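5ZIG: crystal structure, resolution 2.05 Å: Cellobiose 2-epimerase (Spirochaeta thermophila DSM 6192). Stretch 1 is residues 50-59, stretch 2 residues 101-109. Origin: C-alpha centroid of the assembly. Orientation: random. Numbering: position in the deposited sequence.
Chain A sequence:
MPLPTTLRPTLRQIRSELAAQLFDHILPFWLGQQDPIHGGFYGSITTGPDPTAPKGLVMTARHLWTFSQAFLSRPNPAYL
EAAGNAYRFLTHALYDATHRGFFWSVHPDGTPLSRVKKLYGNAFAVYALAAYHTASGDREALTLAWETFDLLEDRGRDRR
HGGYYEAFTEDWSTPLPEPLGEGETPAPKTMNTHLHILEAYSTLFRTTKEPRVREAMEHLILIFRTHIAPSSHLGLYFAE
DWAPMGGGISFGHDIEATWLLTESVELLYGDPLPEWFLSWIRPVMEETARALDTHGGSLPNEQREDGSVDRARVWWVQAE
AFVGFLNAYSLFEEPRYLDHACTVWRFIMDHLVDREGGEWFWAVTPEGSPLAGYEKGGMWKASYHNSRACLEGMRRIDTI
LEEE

Stretch 1, residues 50-59: DPTAPKGLVM
Stretch 2 (101-109) GFFWSVHPD

The contact is built on a minimal antiparallel ladder in which Lys55 and Val106 form the hydrogen-bonded pair, CA to CA 5.6 Å. Lys55 N donates to Val106 O at 3.0 Å, and Val106 N returns the bond to Lys55 O at 3.1 Å, with N-H...O angles of 156° and 168°. Gly56 and Ser105 follow as the non-hydrogen-bonded pair, CA to CA 4.4 Å, and a third backbone bond, Leu57 N to Trp104 O at 2.8 Å, continues the register (Pro54 opposite His107, Leu57 opposite Trp104). Both strands are extended: phi/psi is -107/125 at Lys55, -86/154 at Gly56, -156/156 at Ser105 and -133/167 at Val106.

Lys55 and Val106 point to the same face of the sheet; Val106 is m. The lysine, chi1 m and then t throughout, reaches along its partner so that NZ donates to Pro108 O at 2.8 Å, giving a main-chain carbonyl a charged donor.

Gly56 sits at the N-cap position, and the helix begins at Leu57, with Leu57 at -62/-52 and Val58 at -54/-53. A water joins this first turn to the partner stretch, accepting from Val58 N and donating to Trp104 O, each at 3.1 Å.

Before the strand, Asp50 to Ala53 form a type I turn, closed by Ala53 N to Asp50 O at 3.2 Å. Asp50 (chi1 t) steadies it: its OD1 accepts from Thr52 N at 2.8 Å and Thr52 OG1 at 2.7 Å, with Thr52 in p. Pro108, C-gamma exo, rests against this turn, its CG 3.3 Å from Thr52 O and 3.4 Å from Ala53 O.

Where the helix begins, the side chains that meet are apolar. Leu57 (t, p) points toward stretch 2 and sets CD1 3.7 Å from CB of Phe102 (chi1 m, chi2 82°); Val58 (t) brings CG2 within 3.7 Å of Trp104 CZ3. Trp104 leaves its backbone away from stretch 1, yet chi1 t and chi2 -116° bring the indole back.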

ATOM      1  N   ASP A  50      -2.847 -17.659  15.246  1.00 42.39           N
ATOM      2  CA  ASP A  50      -1.846 -18.638  15.631  1.00 31.93           C
ATOM      3  C   ASP A  50      -0.724 -17.861  16.287  1.00 31.90           C
ATOM      4  O   ASP A  50       0.013 -17.163  15.584  1.00 28.72           O
ATOM      5  CB  ASP A  50      -1.336 -19.397  14.405  1.00 38.26           C
ATOM      6  CG  ASP A  50      -0.162 -20.338  14.709  1.00 37.70           C
ATOM      7  OD1 ASP A  50       0.232 -20.517  15.884  1.00 32.39           O
ATOM      8  OD2 ASP A  50       0.367 -20.909  13.733  1.00 38.45           O
ATOM      9  N   PRO A  51      -0.575 -17.909  17.611  1.00 38.76           N
ATOM     10  CA  PRO A  51       0.513 -17.184  18.277  1.00 46.56           C
ATOM     11  C   PRO A  51       1.884 -17.839  18.156  1.00 37.69           C
ATOM     12  O   PRO A  51       2.841 -17.341  18.754  1.00 29.84           O
ATOM     13  CB  PRO A  51       0.046 -17.160  19.739  1.00 52.93           C
ATOM     14  CG  PRO A  51      -0.738 -18.413  19.884  1.00 50.69           C
ATOM     15  CD  PRO A  51      -1.427 -18.634  18.567  1.00 47.41           C
ATOM     16  N   THR A  52       2.020 -18.934  17.413  1.00 37.16           N
ATOM     17  CA  THR A  52       3.337 -19.452  17.083  1.00 35.84           C
ATOM     18  C   THR A  52       3.865 -18.890  15.774  1.00 37.91           C
ATOM     19  O   THR A  52       5.046 -19.094  15.458  1.00 35.63           O
ATOM     20  CB  THR A  52       3.322 -20.980  16.984  1.00 32.27           C
ATOM     21  OG1 THR A  52       2.756 -21.369  15.726  1.00 41.47           O
ATOM     22  CG2 THR A  52       2.510 -21.614  18.121  1.00 25.97           C
ATOM     23  N   ALA A  53       3.026 -18.188  15.016  1.00 30.96           N
ATOM     24  CA  ALA A  53       3.427 -17.736  13.704  1.00 23.72           C
ATOM     25  C   ALA A  53       4.442 -16.606  13.826  1.00 28.35           C
ATOM     26  O   ALA A  53       4.374 -15.791  14.751  1.00 30.01           O
ATOM     27  CB  ALA A  53       2.219 -17.247  12.905  1.00 21.82           C
ATOM     28  N   PRO A  54       5.394 -16.538  12.908  1.00 28.29           N
ATOM     29  CA  PRO A  54       6.297 -15.382  12.875  1.00 33.71           C
ATOM     30  C   PRO A  54       5.555 -14.111  12.461  1.00 35.29           C
ATOM     31  O   PRO A  54       4.539 -14.152  11.759  1.00 36.01           O
ATOM     32  CB  PRO A  54       7.349 -15.776  11.829  1.00 25.69           C
ATOM     33  CG  PRO A  54       7.165 -17.236  11.596  1.00 21.68           C
ATOM     34  CD  PRO A  54       5.705 -17.509  11.850  1.00 24.59           C
ATOM     35  N   LYS A  55       6.105 -12.980  12.909  1.00 21.16           N
ATOM     36  CA  LYS A  55       5.567 -11.646  12.685  1.00 25.62           C
ATOM     37  C   LYS A  55       6.422 -10.894  11.671  1.00 37.33           C
ATOM     38  O   LYS A  55       7.644 -10.770  11.838  1.00 35.57           O
ATOM     39  CB  LYS A  55       5.462 -10.891  14.006  1.00 20.94           C
ATOM     40  CG  LYS A  55       4.928 -11.784  15.118  1.00 27.60           C
ATOM     41  CD  LYS A  55       4.975 -11.112  16.479  1.00 28.69           C
ATOM     42  CE  LYS A  55       4.028 -11.783  17.454  1.00 24.89           C
ATOM     43  NZ  LYS A  55       4.299 -11.383  18.858  1.00 26.42           N
ATOM     44  N   GLY A  56       5.769 -10.417  10.609  1.00 30.88           N
ATOM     45  CA  GLY A  56       6.473  -9.792   9.520  1.00 27.71           C
ATOM     46  C   GLY A  56       6.725  -8.317   9.757  1.00 31.56           C
ATOM     47  O   GLY A  56       5.994  -7.646  10.488  1.00 35.68           O
ATOM     48  N   LEU A  57       7.780  -7.826   9.111  1.00 26.05           N
ATOM     49  CA  LEU A  57       8.079  -6.402   9.123  1.00 34.83           C
ATOM     50  C   LEU A  57       6.950  -5.599   8.484  1.00 29.29           C
ATOM     51  O   LEU A  57       6.463  -4.631   9.073  1.00 26.88           O
ATOM     52  CB  LEU A  57       9.399  -6.156   8.392  1.00 20.37           C
ATOM     53  CG  LEU A  57       9.721  -4.699   8.107  1.00 22.11           C
ATOM     54  CD1 LEU A  57       9.691  -3.850   9.393  1.00 20.17           C
ATOM     55  CD2 LEU A  57      11.077  -4.610   7.376  1.00 20.24           C
ATOM     56  N   VAL A  58       6.556  -5.977   7.260  1.00 24.53           N
ATOM     57  CA  VAL A  58       5.470  -5.304   6.534  1.00 30.87           C
ATOM     58  C   VAL A  58       4.199  -5.254   7.375  1.00 28.56           C
ATOM     59  O   VAL A  58       3.609  -4.191   7.572  1.00 24.03           O
ATOM     60  CB  VAL A  58       5.201  -6.012   5.192  1.00 22.53           C
ATOM     61  CG1 VAL A  58       4.145  -5.250   4.387  1.00 23.81           C
ATOM     62  CG2 VAL A  58       6.481  -6.187   4.394  1.00 24.52           C
ATOM     63  N   MET A  59       3.754  -6.413   7.871  1.00 26.22           N
ATOM     64  CA  MET A  59       2.490  -6.469   8.602  1.00 30.71           C
ATOM     65  C   MET A  59       2.533  -5.597   9.854  1.00 25.26           C
ATOM     66  O   MET A  59       1.587  -4.851  10.136  1.00 27.90           O
ATOM     67  CB  MET A  59       2.164  -7.920   8.954  1.00 40.24           C
ATOM     68  CG  MET A  59       0.923  -8.124   9.793  1.00 56.35           C
ATOM     69  SD  MET A  59       1.227  -9.395  11.048  1.00 69.20           S
ATOM     70  CE  MET A  59       2.382  -8.510  12.088  1.00 58.47           C
ATOM     71  N   GLY A 101      18.423  -0.355  10.056  1.00 23.89           N
ATOM     72  CA  GLY A 101      17.311  -0.889   9.283  1.00 29.51           C
ATOM     73  C   GLY A 101      16.535  -1.920  10.094  1.00 27.28           C
ATOM     74  O   GLY A 101      16.759  -2.129  11.287  1.00 28.60           O
ATOM     75  N   PHE A 102      15.617  -2.593   9.408  1.00 30.95           N
ATOM     76  CA  PHE A 102      14.681  -3.503  10.051  1.00 29.19           C
ATOM     77  C   PHE A 102      14.776  -4.889   9.428  1.00 27.50           C
ATOM     78  O   PHE A 102      14.859  -5.024   8.201  1.00 23.45           O
ATOM     79  CB  PHE A 102      13.230  -2.946   9.962  1.00 26.79           C
ATOM     80  CG  PHE A 102      13.058  -1.635  10.689  1.00 22.76           C
ATOM     81  CD1 PHE A 102      13.429  -0.444  10.087  1.00 21.63           C
ATOM     82  CD2 PHE A 102      12.608  -1.603  11.988  1.00 22.23           C
ATOM     83  CE1 PHE A 102      13.324   0.743  10.763  1.00 23.43           C
ATOM     84  CE2 PHE A 102      12.518  -0.422  12.666  1.00 19.94           C
ATOM     85  CZ  PHE A 102      12.871   0.757  12.046  1.00 19.86           C
ATOM     86  N   PHE A 103      14.794  -5.910  10.290  1.00 20.93           N
ATOM     87  CA  PHE A 103      14.708  -7.295   9.839  1.00 22.44           C
ATOM     88  C   PHE A 103      13.381  -7.575   9.126  1.00 24.87           C
ATOM     89  O   PHE A 103      12.355  -6.954   9.404  1.00 26.12           O
ATOM     90  CB  PHE A 103      14.825  -8.259  11.024  1.00 25.68           C
ATOM     91  CG  PHE A 103      16.082  -8.128  11.807  1.00 25.67           C
ATOM     92  CD1 PHE A 103      17.312  -8.358  11.211  1.00 20.68           C
ATOM     93  CD2 PHE A 103      16.041  -7.813  13.159  1.00 21.62           C
ATOM     94  CE1 PHE A 103      18.477  -8.249  11.953  1.00 31.20           C
ATOM     95  CE2 PHE A 103      17.204  -7.705  13.902  1.00 20.64           C
ATOM     96  CZ  PHE A 103      18.416  -7.923  13.301  1.00 24.78           C
ATOM     97  N   TRP A 104      13.405  -8.571   8.237  1.00 30.61           N
ATOM     98  CA  TRP A 104      12.228  -8.972   7.470  1.00 26.14           C
ATOM     99  C   TRP A 104      11.172  -9.648   8.351  1.00 33.34           C
ATOM    100  O   TRP A 104       9.966  -9.403   8.188  1.00 26.75           O
ATOM    101  CB  TRP A 104      12.669  -9.905   6.332  1.00 28.63           C
ATOM    102  CG  TRP A 104      11.554 -10.411   5.512  1.00 27.67           C
ATOM    103  CD1 TRP A 104      11.165 -11.710   5.390  1.00 30.95           C
ATOM    104  CD2 TRP A 104      10.712  -9.651   4.641  1.00 24.77           C
ATOM    105  NE1 TRP A 104      10.099 -11.802   4.532  1.00 20.98           N
ATOM    106  CE2 TRP A 104       9.807 -10.557   4.052  1.00 20.84           C
ATOM    107  CE3 TRP A 104      10.611  -8.282   4.331  1.00 23.59           C
ATOM    108  CZ2 TRP A 104       8.807 -10.153   3.168  1.00 27.48           C
ATOM    109  CZ3 TRP A 104       9.624  -7.881   3.435  1.00 33.82           C
ATOM    110  CH2 TRP A 104       8.720  -8.828   2.870  1.00 25.83           C
ATOM    111  N   SER A 105      11.605 -10.497   9.277  1.00 30.82           N
ATOM    112  CA  SER A 105      10.636 -11.165  10.134  1.00 23.81           C
ATOM    113  C   SER A 105      11.345 -11.557  11.417  1.00 28.37           C
ATOM    114  O   SER A 105      12.567 -11.712  11.446  1.00 27.95           O
ATOM    115  CB  SER A 105      10.034 -12.402   9.466  1.00 21.86           C
ATOM    116  OG  SER A 105      11.053 -13.298   9.052  1.00 26.34           O
ATOM    117  N   VAL A 106      10.559 -11.705  12.479  1.00 25.85           N
ATOM    118  CA  VAL A 106      11.060 -12.214  13.740  1.00 22.61           C
ATOM    119  C   VAL A 106      10.104 -13.277  14.248  1.00 25.16           C
ATOM    120  O   VAL A 106       8.983 -13.426  13.760  1.00 35.53           O
ATOM    121  CB  VAL A 106      11.289 -11.099  14.788  1.00 26.14           C
ATOM    122  CG1 VAL A 106      12.160  -9.951  14.215  1.00 24.27           C
ATOM    123  CG2 VAL A 106       9.965 -10.558  15.296  1.00 30.18           C
ATOM    124  N   HIS A 107      10.573 -14.007  15.257  1.00 26.72           N
ATOM    125  CA  HIS A 107       9.757 -14.989  15.945  1.00 24.94           C
ATOM    126  C   HIS A 107       8.717 -14.298  16.816  1.00 28.85           C
ATOM    127  O   HIS A 107       8.853 -13.112  17.127  1.00 29.91           O
ATOM    128  CB  HIS A 107      10.643 -15.884  16.803  1.00 28.94           C
ATOM    129  CG  HIS A 107      11.526 -16.784  16.001  1.00 29.56           C
ATOM    130  ND1 HIS A 107      11.147 -18.055  15.628  1.00 33.80           N
ATOM    131  CD2 HIS A 107      12.762 -16.591  15.478  1.00 27.66           C
ATOM    132  CE1 HIS A 107      12.121 -18.615  14.927  1.00 35.21           C
ATOM    133  NE2 HIS A 107      13.109 -17.745  14.816  1.00 31.26           N
ATOM    134  N   PRO A 108       7.637 -15.027  17.204  1.00 28.86           N
ATOM    135  CA  PRO A 108       6.665 -14.470  18.160  1.00 29.30           C
ATOM    136  C   PRO A 108       7.278 -13.589  19.247  1.00 29.25           C
ATOM    137  O   PRO A 108       6.831 -12.444  19.418  1.00 23.58           O
ATOM    138  CB  PRO A 108       6.008 -15.728  18.743  1.00 26.77           C
ATOM    139  CG  PRO A 108       6.032 -16.725  17.555  1.00 25.12           C
ATOM    140  CD  PRO A 108       7.178 -16.311  16.638  1.00 25.81           C
ATOM    141  N   ASP A 109       8.318 -14.075  19.950  1.00 32.52           N
ATOM    142  CA  ASP A 109       8.948 -13.308  21.028  1.00 23.84           C
ATOM    143  C   ASP A 109       9.861 -12.199  20.526  1.00 30.23           C
ATOM    144  O   ASP A 109      10.428 -11.464  21.342  1.00 29.46           O
ATOM    145  CB  ASP A 109       9.721 -14.242  21.983  1.00 26.25           C
ATOM    146  CG  ASP A 109      10.984 -14.875  21.361  1.00 28.22           C
ATOM    147  OD1 ASP A 109      11.349 -14.622  20.189  1.00 25.38           O
ATOM    148  OD2 ASP A 109      11.613 -15.681  22.079  1.00 32.79           O
TER
HETATM  149  O   HOH W   1       7.638  -8.719   6.228  1.00 20.64           O